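Endoglucanase (PDB 5NRM) binds, through this type I cohesin domain of a cellulosomal scaffoldin, the dockerin of a family 5 endoglucanase, while the whole protein probably also hydrolyses cellulose. Local coordinates at residues 2-8 and 20-26; 52-58 and 88-94. All coordinates share one frame. Where two conformers were deposited one is given. Numbering follows the deposited sequence.

Both contacts reach the same sheet of the cohesin domain, their centres about 10 Å apart. Contact 1 pairs strand 4-12 with 17-25, contact 2 brings the end of strand 46-53 and the turn after it against the start of strand 92-101, and strands 17-25 and 92-101 are themselves antiparallel neighbours. They are joined directly: Phe-94 N lies 2.7 Å from Val-22 O, a probable backbone hydrogen bond, and Asp-91 OD2 lies 2.9 Å from Gly-26 N, probably bonded too, where contact 1 ends. Lys-23 CB packs 3.4 Å from Gly-92 O. The dockerin in the complex touches neither pair of segments.

Contact 1: residues 2-8 and 20-26; sequences GFNLSID and VPVKLSG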
ATOM      1  N   GLY A   2      -8.728 -18.144  -4.618  1.00 22.14           N
ATOM      2  CA  GLY A   2      -8.593 -16.791  -5.224  1.00 19.00           C
ATOM      3  C   GLY A   2      -8.051 -15.713  -4.258  1.00 17.31           C
ATOM      4  O   GLY A   2      -8.357 -15.734  -3.061  1.00 16.68           O
ATOM      5  N   PHE A   3      -7.229 -14.824  -4.766  1.00 15.63           N
ATOM      6  CA  PHE A   3      -6.610 -13.762  -3.986  1.00 14.52           C
ATOM      7  C   PHE A   3      -7.552 -12.554  -3.915  1.00 14.47           C
ATOM      8  O   PHE A   3      -8.031 -12.057  -4.941  1.00 15.34           O
ATOM      9  CB  PHE A   3      -5.291 -13.357  -4.598  1.00 14.56           C
ATOM     10  CG  PHE A   3      -4.541 -12.266  -3.863  1.00 13.73           C
ATOM     11  CD1 PHE A   3      -4.215 -12.402  -2.525  1.00 13.72           C
ATOM     12  CD2 PHE A   3      -4.105 -11.161  -4.508  1.00 13.64           C
ATOM     13  CE1 PHE A   3      -3.499 -11.422  -1.873  1.00 13.28           C
ATOM     14  CE2 PHE A   3      -3.377 -10.200  -3.900  1.00 13.43           C
ATOM     15  CZ  PHE A   3      -3.129 -10.273  -2.527  1.00 12.89           C
ATOM     16  N   ASN A   4      -7.787 -12.052  -2.697  1.00 14.26           N
ATOM     17  CA  ASN A   4      -8.777 -11.004  -2.403  1.00 13.86           C
ATOM     18  C   ASN A   4      -8.184  -9.935  -1.520  1.00 13.06           C
ATOM     19  O   ASN A   4      -7.499 -10.250  -0.555  1.00 13.58           O
ATOM     20  CB  ASN A   4      -9.983 -11.583  -1.648  1.00 14.89           C
ATOM     21  CG  ASN A   4     -10.929 -12.341  -2.554  1.00 16.37           C
ATOM     22  OD1 ASN A   4     -11.901 -11.782  -3.053  1.00 17.23           O
ATOM     23  ND2 ASN A   4     -10.607 -13.594  -2.841  1.00 17.65           N
ATOM     24  N   LEU A   5      -8.431  -8.707  -1.904  1.00 12.18           N
ATOM     25  CA  LEU A   5      -8.214  -7.511  -1.078  1.00 11.98           C
ATOM     26  C   LEU A   5      -9.580  -6.986  -0.701  1.00 12.14           C
ATOM     27  O   LEU A   5     -10.374  -6.604  -1.568  1.00 11.99           O
ATOM     28  CB  LEU A   5      -7.433  -6.495  -1.912  1.00 11.29           C
ATOM     29  CG  LEU A   5      -7.347  -5.076  -1.387  1.00 11.41           C
ATOM     30  CD1 LEU A   5      -6.697  -5.068   0.030  1.00 10.74           C
ATOM     31  CD2 LEU A   5      -6.657  -4.063  -2.299  1.00 11.55           C
ATOM     32  N   SER A   6      -9.884  -6.932   0.604  1.00 11.56           N
ATOM     33  CA  SER A   6     -11.182  -6.522   1.072  1.00 12.07           C
ATOM     34  C   SER A   6     -11.119  -5.556   2.215  1.00 11.34           C
ATOM     35  O   SER A   6     -10.171  -5.531   3.036  1.00 12.32           O
ATOM     36  CB  SER A   6     -12.030  -7.710   1.461  1.00 12.54           C
ATOM     37  OG  SER A   6     -11.479  -8.398   2.582  1.00 13.47           O
ATOM     38  N   ILE A   7     -12.120  -4.718   2.273  1.00 10.66           N
ATOM     39  CA  ILE A   7     -12.280  -3.788   3.382  1.00 10.27           C
ATOM     40  C   ILE A   7     -13.537  -4.171   4.105  1.00 10.78           C
ATOM     41  O   ILE A   7     -14.565  -4.402   3.497  1.00 11.09           O
ATOM     42  CB  ILE A   7     -12.376  -2.322   2.892  1.00  9.92           C
ATOM     43  CG1 ILE A   7     -11.171  -2.040   2.011  1.00 10.18           C
ATOM     44  CG2 ILE A   7     -12.562  -1.384   4.102  1.00  9.67           C
ATOM     45  CD1 ILE A   7     -11.171  -0.649   1.422  1.00 11.27           C
ATOM     46  N   ASP A   8     -13.416  -4.367   5.405  1.00 10.83           N
ATOM     47  CA  ASP A   8     -14.578  -4.717   6.225  1.00 11.51           C
ATOM     48  C   ASP A   8     -15.664  -3.638   6.189  1.00 11.62           C
ATOM     49  O   ASP A   8     -15.423  -2.442   5.980  1.00 10.64           O
ATOM     50  CB  ASP A   8     -14.230  -4.992   7.688  1.00 12.76           C
ATOM     51  CG  ASP A   8     -13.502  -6.334   7.928  1.00 13.80           C
ATOM     52  OD1 ASP A   8     -13.249  -7.139   6.990  1.00 15.80           O
ATOM     53  OD2 ASP A   8     -13.185  -6.533   9.133  1.00 14.86           O
ATOM     54  N   VAL A  20     -11.365   0.171  10.990  1.00  9.37           N
ATOM     55  CA  VAL A  20     -11.808  -0.487   9.732  1.00  9.41           C
ATOM     56  C   VAL A  20     -10.660  -1.352   9.207  1.00  9.14           C
ATOM     57  O   VAL A  20      -9.632  -0.786   8.792  1.00  8.73           O
ATOM     58  CB  VAL A  20     -12.184   0.549   8.670  1.00  9.73           C
ATOM     59  CG1 VAL A  20     -12.637  -0.189   7.420  1.00 10.36           C
ATOM     60  CG2 VAL A  20     -13.329   1.457   9.184  1.00  9.79           C
ATOM     61  N   PRO A  21     -10.790  -2.661   9.359  1.00  9.11           N
ATOM     62  CA  PRO A  21      -9.725  -3.568   8.881  1.00  9.11           C
ATOM     63  C   PRO A  21      -9.772  -3.676   7.356  1.00  8.94           C
ATOM     64  O   PRO A  21     -10.834  -3.714   6.703  1.00  9.08           O
ATOM     65  CB  PRO A  21     -10.047  -4.879   9.597  1.00  9.59           C
ATOM     66  CG  PRO A  21     -10.890  -4.502  10.780  1.00 10.12           C
ATOM     67  CD  PRO A  21     -11.706  -3.373  10.284  1.00  9.69           C
ATOM     68  N   VAL A  22      -8.559  -3.744   6.780  1.00  9.08           N
ATOM     69  CA  VAL A  22      -8.305  -4.086   5.367  1.00  9.06           C
ATOM     70  C   VAL A  22      -7.575  -5.406   5.345  1.00  9.20           C
ATOM     71  O   VAL A  22      -6.565  -5.587   6.056  1.00  9.67           O
ATOM     72  CB  VAL A  22      -7.430  -2.991   4.702  1.00  8.99           C
ATOM     73  CG1 VAL A  22      -7.169  -3.343   3.254  1.00  9.30           C
ATOM     74  CG2 VAL A  22      -8.034  -1.605   4.829  1.00  9.45           C
ATOM     75  N   LYS A  23      -8.116  -6.358   4.606  1.00  8.95           N
ATOM     76  CA  LYS A  23      -7.681  -7.765   4.727  1.00  9.85           C
ATOM     77  C   LYS A  23      -7.216  -8.303   3.370  1.00  9.82           C
ATOM     78  O   LYS A  23      -7.645  -7.811   2.300  1.00 10.69           O
ATOM     79  CB  LYS A  23      -8.820  -8.613   5.208  1.00 11.21           C
ATOM     80  CG  LYS A  23      -9.305  -8.238   6.596  1.00 13.13           C
ATOM     81  CD  LYS A  23     -10.555  -9.016   6.996  1.00 15.98           C
ATOM     82  CE  LYS A  23     -10.107 -10.193   7.785  1.00 20.38           C
ATOM     83  NZ  LYS A  23     -11.265 -10.967   8.201  1.00 21.67           N
ATOM     84  N   LEU A  24      -6.347  -9.326   3.455  1.00  9.69           N
ATOM     85  CA  LEU A  24      -5.949 -10.155   2.319  1.00 10.30           C
ATOM     86  C   LEU A  24      -6.406 -11.545   2.601  1.00 10.71           C
ATOM     87  O   LEU A  24      -6.335 -12.061   3.740  1.00 10.91           O
ATOM     88  CB  LEU A  24      -4.456 -10.134   2.142  1.00 10.05           C
ATOM     89  CG  LEU A  24      -3.833  -8.802   1.905  1.00 10.07           C
ATOM     90  CD1 LEU A  24      -2.337  -8.983   1.660  1.00 10.44           C
ATOM     91  CD2 LEU A  24      -4.468  -8.040   0.728  1.00 10.23           C
ATOM     92  N   SER A  25      -6.886 -12.199   1.547  1.00 10.80           N
ATOM     93  CA  SER A  25      -7.195 -13.609   1.613  0.50 11.92           C
ATOM     94  C   SER A  25      -6.765 -14.289   0.330  1.00 11.77           C
ATOM     95  O   SER A  25      -6.674 -13.650  -0.707  1.00 11.91           O
ATOM     96  CB  SER A  25      -8.685 -13.869   1.895  0.50 12.66           C
ATOM     97  OG  SER A  25      -9.453 -13.663   0.721  0.50 13.95           O
ATOM     98  N   GLY A  26      -6.491 -15.570   0.454  1.00 12.58           N
ATOM     99  CA  GLY A  26      -6.007 -16.357  -0.686  1.00 13.00           C
ATOM    100  C   GLY A  26      -4.579 -16.109  -1.075  1.00 13.30           C
ATOM    101  O   GLY A  26      -4.184 -16.299  -2.248  1.00 14.12           O
TER
HETATM  102  O   HOH W   1      -9.755 -16.088  -0.771  1.00 21.82           O
HETATM  103  O   HOH W   2     -12.176  -8.712  10.286  1.00 33.02           O
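Asp-8, Lys-23 and Ser-25 lose the most surface: Asp-8 and Ser-25 lie toward the ends of an antiparallel ladder, Lys-23 between them. Asp-8 N donates to Pro-21 O (3.0 Å); its OD1 sits 4.5 Å from Lys-23 NZ, beyond a salt bridge, and water 2 links the charges, 2.7 Å from Asp-8 OD2 and 3.2 Å from Lys-23 NZ. Ser-6 and Lys-23 are hydrogen-bonded (Ser-6 N to Lys-23 O 2.9 Å, Lys-23 N to Ser-6 O 2.7 Å). In this first beta hairpin of the cohesin sandwich, residues 4-7 and 20-25 run antiparallel at 167°, axes approaching to 4.7 Å. Asn-4, Ser-6, Lys-23 and Ser-25 share one face; Leu-5, Ile-7, Val-22 and Leu-24 make the other apolar, with Leu-5 CD1 3.7 Å from Val-22 CG1 and Leu-5 and Ile-7 reaching Ile-115. Asn-4 N donates to Ser-25 O (2.8 Å), and water 1 bridges Ser-25 OG and Gly-2 O. Gly-26 has positive phi; a CB there would strike Gly-2 O.

Contact 2: residues 52-58 and 88-94; sequences DAGSIVT and ISTDGVF
This is a strand-end contact: strand 46-53 runs out beside the start of its antiparallel neighbour 92-101, and the turn that follows folds over segment 88-94. Gly-54 N donates to Phe-94 O (2.9 Å), the CA atoms of Gly-54 and Phe-94 4.2 Å apart. From Gly-54 to Val-57 the chain makes a type I beta turn, Ser-55 at phi/psi -64/-20 and Ile-56 at -84/-10, closed by Val-57 N to Gly-54 O (3.1 Å). Ile-56 N also donates to Val-93 O (3.3 Å). In the cohesin beta-sandwich this turn leads from strand 46-53 toward helix 60-63. Ile-56, chi1 p and chi2 t, is the most covered residue: CG1 lies 3.7 Å from Ile-88 CG2, CG2 3.6 Å from Gly-92 CA, and CD1 4.1 Å from Phe-94 CB, near the plane of the Phe-94 ring at its edge. Gly-92, at phi/psi 151/-153, has no CB to collide with Ile-56 CG2. Val-57 CG2 sits 3.8 Å from Phe-94 CD1; that ring (chi1 t) meets Phe-64 edge-to-face. Water 3 joins Ser-55 OG (2.8 Å) to Val-93 N (2.9 Å), water 4 Ile-56 O (2.7 Å) to Ser-89 N (3.1 Å).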
ATOM      1  N   ASP A  52      -2.511   1.516  11.021  1.00  9.44           N
ATOM      2  CA  ASP A  52      -1.556   0.570  11.589  1.00 10.26           C
ATOM      3  C   ASP A  52      -1.464  -0.675  10.777  1.00  9.79           C
ATOM      4  O   ASP A  52      -2.412  -1.172  10.224  1.00  9.63           O
ATOM      5  CB  ASP A  52      -1.969   0.230  13.036  1.00 11.50           C
ATOM      6  CG  ASP A  52      -1.874   1.410  13.980  1.00 13.83           C
ATOM      7  OD1 ASP A  52      -0.804   2.054  13.957  1.00 16.56           O
ATOM      8  OD2 ASP A  52      -2.841   1.611  14.727  1.00 17.77           O
ATOM      9  N   ALA A  53      -0.278  -1.269  10.801  1.00  9.09           N
ATOM     10  CA  ALA A  53      -0.054  -2.560  10.133  1.00  9.21           C
ATOM     11  C   ALA A  53      -0.915  -3.607  10.824  1.00  9.00           C
ATOM     12  O   ALA A  53      -1.048  -3.567  12.037  1.00 10.02           O
ATOM     13  CB  ALA A  53       1.391  -2.954  10.248  1.00  9.13           C
ATOM     14  N   GLY A  54      -1.498  -4.481  10.050  1.00  8.99           N
ATOM     15  CA  GLY A  54      -2.266  -5.572  10.564  1.00  9.55           C
ATOM     16  C   GLY A  54      -1.379  -6.724  10.969  1.00  9.78           C
ATOM     17  O   GLY A  54      -0.173  -6.737  10.707  1.00  9.63           O
ATOM     18  N   SER A  55      -1.996  -7.696  11.620  1.00 10.14           N
ATOM     19  CA  SER A  55      -1.248  -8.768  12.255  1.00 11.47           C
ATOM     20  C   SER A  55      -0.468  -9.650  11.270  1.00 10.93           C
ATOM     21  O   SER A  55       0.510 -10.292  11.705  1.00 10.94           O
ATOM     22  CB  SER A  55      -2.116  -9.670  13.142  1.00 12.59           C
ATOM     23  OG  SER A  55      -2.916 -10.462  12.334  1.00 15.14           O
ATOM     24  N   ILE A  56      -0.808  -9.663   9.990  1.00  9.68           N
ATOM     25  CA  ILE A  56      -0.107 -10.510   9.045  1.00  9.66           C
ATOM     26  C   ILE A  56       1.177  -9.863   8.521  1.00  9.44           C
ATOM     27  O   ILE A  56       1.945 -10.533   7.805  1.00  9.20           O
ATOM     28  CB  ILE A  56      -1.017 -10.882   7.841  1.00  9.96           C
ATOM     29  CG1 ILE A  56      -1.168  -9.728   6.834  1.00  9.62           C
ATOM     30  CG2 ILE A  56      -2.337 -11.487   8.394  1.00 10.29           C
ATOM     31  CD1 ILE A  56      -2.118 -10.002   5.676  1.00  9.92           C
ATOM     32  N   VAL A  57       1.400  -8.576   8.805  1.00  8.60           N
ATOM     33  CA  VAL A  57       2.496  -7.852   8.265  1.00  8.64           C
ATOM     34  C   VAL A  57       3.815  -8.151   8.981  1.00  9.16           C
ATOM     35  O   VAL A  57       3.936  -8.074  10.199  1.00  9.35           O
ATOM     36  CB  VAL A  57       2.173  -6.323   8.243  1.00  8.67           C
ATOM     37  CG1 VAL A  57       3.364  -5.444   7.764  1.00  9.11           C
ATOM     38  CG2 VAL A  57       0.943  -6.033   7.401  1.00  8.85           C
ATOM     39  N   THR A  58       4.862  -8.489   8.203  1.00  9.56           N
ATOM     40  CA  THR A  58       6.192  -8.689   8.720  1.00 10.62           C
ATOM     41  C   THR A  58       6.876  -7.353   9.024  1.00 10.43           C
ATOM     42  O   THR A  58       6.686  -6.390   8.331  1.00  9.59           O
ATOM     43  CB  THR A  58       7.045  -9.491   7.740  1.00 11.19           C
ATOM     44  OG1 THR A  58       6.958  -8.843   6.459  1.00 10.34           O
ATOM     45  CG2 THR A  58       6.491 -10.954   7.637  1.00 12.03           C
ATOM     46  N   ILE A  88       4.804 -11.907   3.410  1.00 12.29           N
ATOM     47  CA  ILE A  88       3.560 -12.161   4.181  1.00 12.56           C
ATOM     48  C   ILE A  88       3.047 -13.466   3.674  1.00 13.75           C
ATOM     49  O   ILE A  88       2.959 -13.714   2.473  1.00 14.26           O
ATOM     50  CB  ILE A  88       2.525 -11.033   3.981  1.00 11.82           C
ATOM     51  CG1 ILE A  88       3.030  -9.731   4.513  1.00 11.92           C
ATOM     52  CG2 ILE A  88       1.180 -11.477   4.548  1.00 11.66           C
ATOM     53  CD1 ILE A  88       2.271  -8.552   4.054  1.00 11.73           C
ATOM     54  N   SER A  89       2.719 -14.386   4.582  1.00 15.76           N
ATOM     55  CA  SER A  89       2.344 -15.731   4.239  1.00 16.68           C
ATOM     56  C   SER A  89       0.907 -16.141   4.685  1.00 16.36           C
ATOM     57  O   SER A  89       0.312 -17.107   4.156  1.00 17.69           O
ATOM     58  CB  SER A  89       3.319 -16.688   4.943  1.00 18.60           C
ATOM     59  OG  SER A  89       3.353 -16.360   6.367  1.00 20.14           O
ATOM     60  N   THR A  90       0.348 -15.329   5.574  1.00 14.51           N
ATOM     61  CA  THR A  90      -0.884 -15.692   6.267  1.00 14.44           C
ATOM     62  C   THR A  90      -1.973 -14.701   5.930  1.00 12.14           C
ATOM     63  O   THR A  90      -1.774 -13.508   5.925  1.00 11.55           O
ATOM     64  CB  THR A  90      -0.601 -15.648   7.787  1.00 15.69           C
ATOM     65  OG1 THR A  90       0.396 -16.650   8.025  1.00 17.70           O
ATOM     66  CG2 THR A  90      -1.856 -15.980   8.593  1.00 16.22           C
ATOM     67  N   ASP A  91      -3.130 -15.247   5.614  1.00 11.28           N
ATOM     68  CA  ASP A  91      -4.289 -14.445   5.372  1.00 10.94           C
ATOM     69  C   ASP A  91      -4.747 -13.765   6.666  1.00 10.90           C
ATOM     70  O   ASP A  91      -4.646 -14.346   7.756  1.00 11.91           O
ATOM     71  CB  ASP A  91      -5.448 -15.316   4.854  1.00 11.31           C
ATOM     72  CG  ASP A  91      -5.241 -15.880   3.445  1.00 11.71           C
ATOM     73  OD1 ASP A  91      -4.331 -15.393   2.802  1.00 11.32           O
ATOM     74  OD2 ASP A  91      -6.094 -16.776   3.021  1.00 12.47           O
ATOM     75  N   GLY A  92      -5.331 -12.582   6.517  1.00 10.40           N
ATOM     76  CA  GLY A  92      -5.851 -11.858   7.662  1.00 10.48           C
ATOM     77  C   GLY A  92      -5.817 -10.376   7.428  1.00  9.96           C
ATOM     78  O   GLY A  92      -5.863  -9.887   6.300  1.00  9.91           O
ATOM     79  N   VAL A  93      -5.726  -9.643   8.527  1.00  9.55           N
ATOM     80  CA  VAL A  93      -5.767  -8.221   8.524  1.00  9.00           C
ATOM     81  C   VAL A  93      -4.385  -7.718   8.116  1.00  8.87           C
ATOM     82  O   VAL A  93      -3.355  -8.009   8.725  1.00  9.33           O
ATOM     83  CB  VAL A  93      -6.205  -7.628   9.923  1.00  9.02           C
ATOM     84  CG1 VAL A  93      -6.206  -6.133   9.834  1.00  8.87           C
ATOM     85  CG2 VAL A  93      -7.569  -8.109  10.287  1.00  9.14           C
ATOM     86  N   PHE A  94      -4.419  -6.913   7.075  1.00  9.01           N
ATOM     87  CA  PHE A  94      -3.236  -6.225   6.527  1.00  8.79           C
ATOM     88  C   PHE A  94      -3.053  -4.800   7.034  1.00  8.60           C
ATOM     89  O   PHE A  94      -1.932  -4.336   7.201  1.00  8.74           O
ATOM     90  CB  PHE A  94      -3.371  -6.210   4.967  1.00  9.32           C
ATOM     91  CG  PHE A  94      -2.216  -5.521   4.249  1.00  9.89           C
ATOM     92  CD1 PHE A  94      -0.983  -6.165   4.090  1.00 10.43           C
ATOM     93  CD2 PHE A  94      -2.383  -4.316   3.691  1.00 10.59           C
ATOM     94  CE1 PHE A  94       0.017  -5.509   3.384  1.00 11.01           C
ATOM     95  CE2 PHE A  94      -1.370  -3.647   3.028  1.00 11.53           C
ATOM     96  CZ  PHE A  94      -0.189  -4.262   2.824  1.00 10.85           C
TER
HETATM   97  O   HOH W   3      -5.347 -11.018  11.016  1.00 16.73           O
HETATM   98  O   HOH W   4       2.126 -13.229   7.414  1.00 18.09           O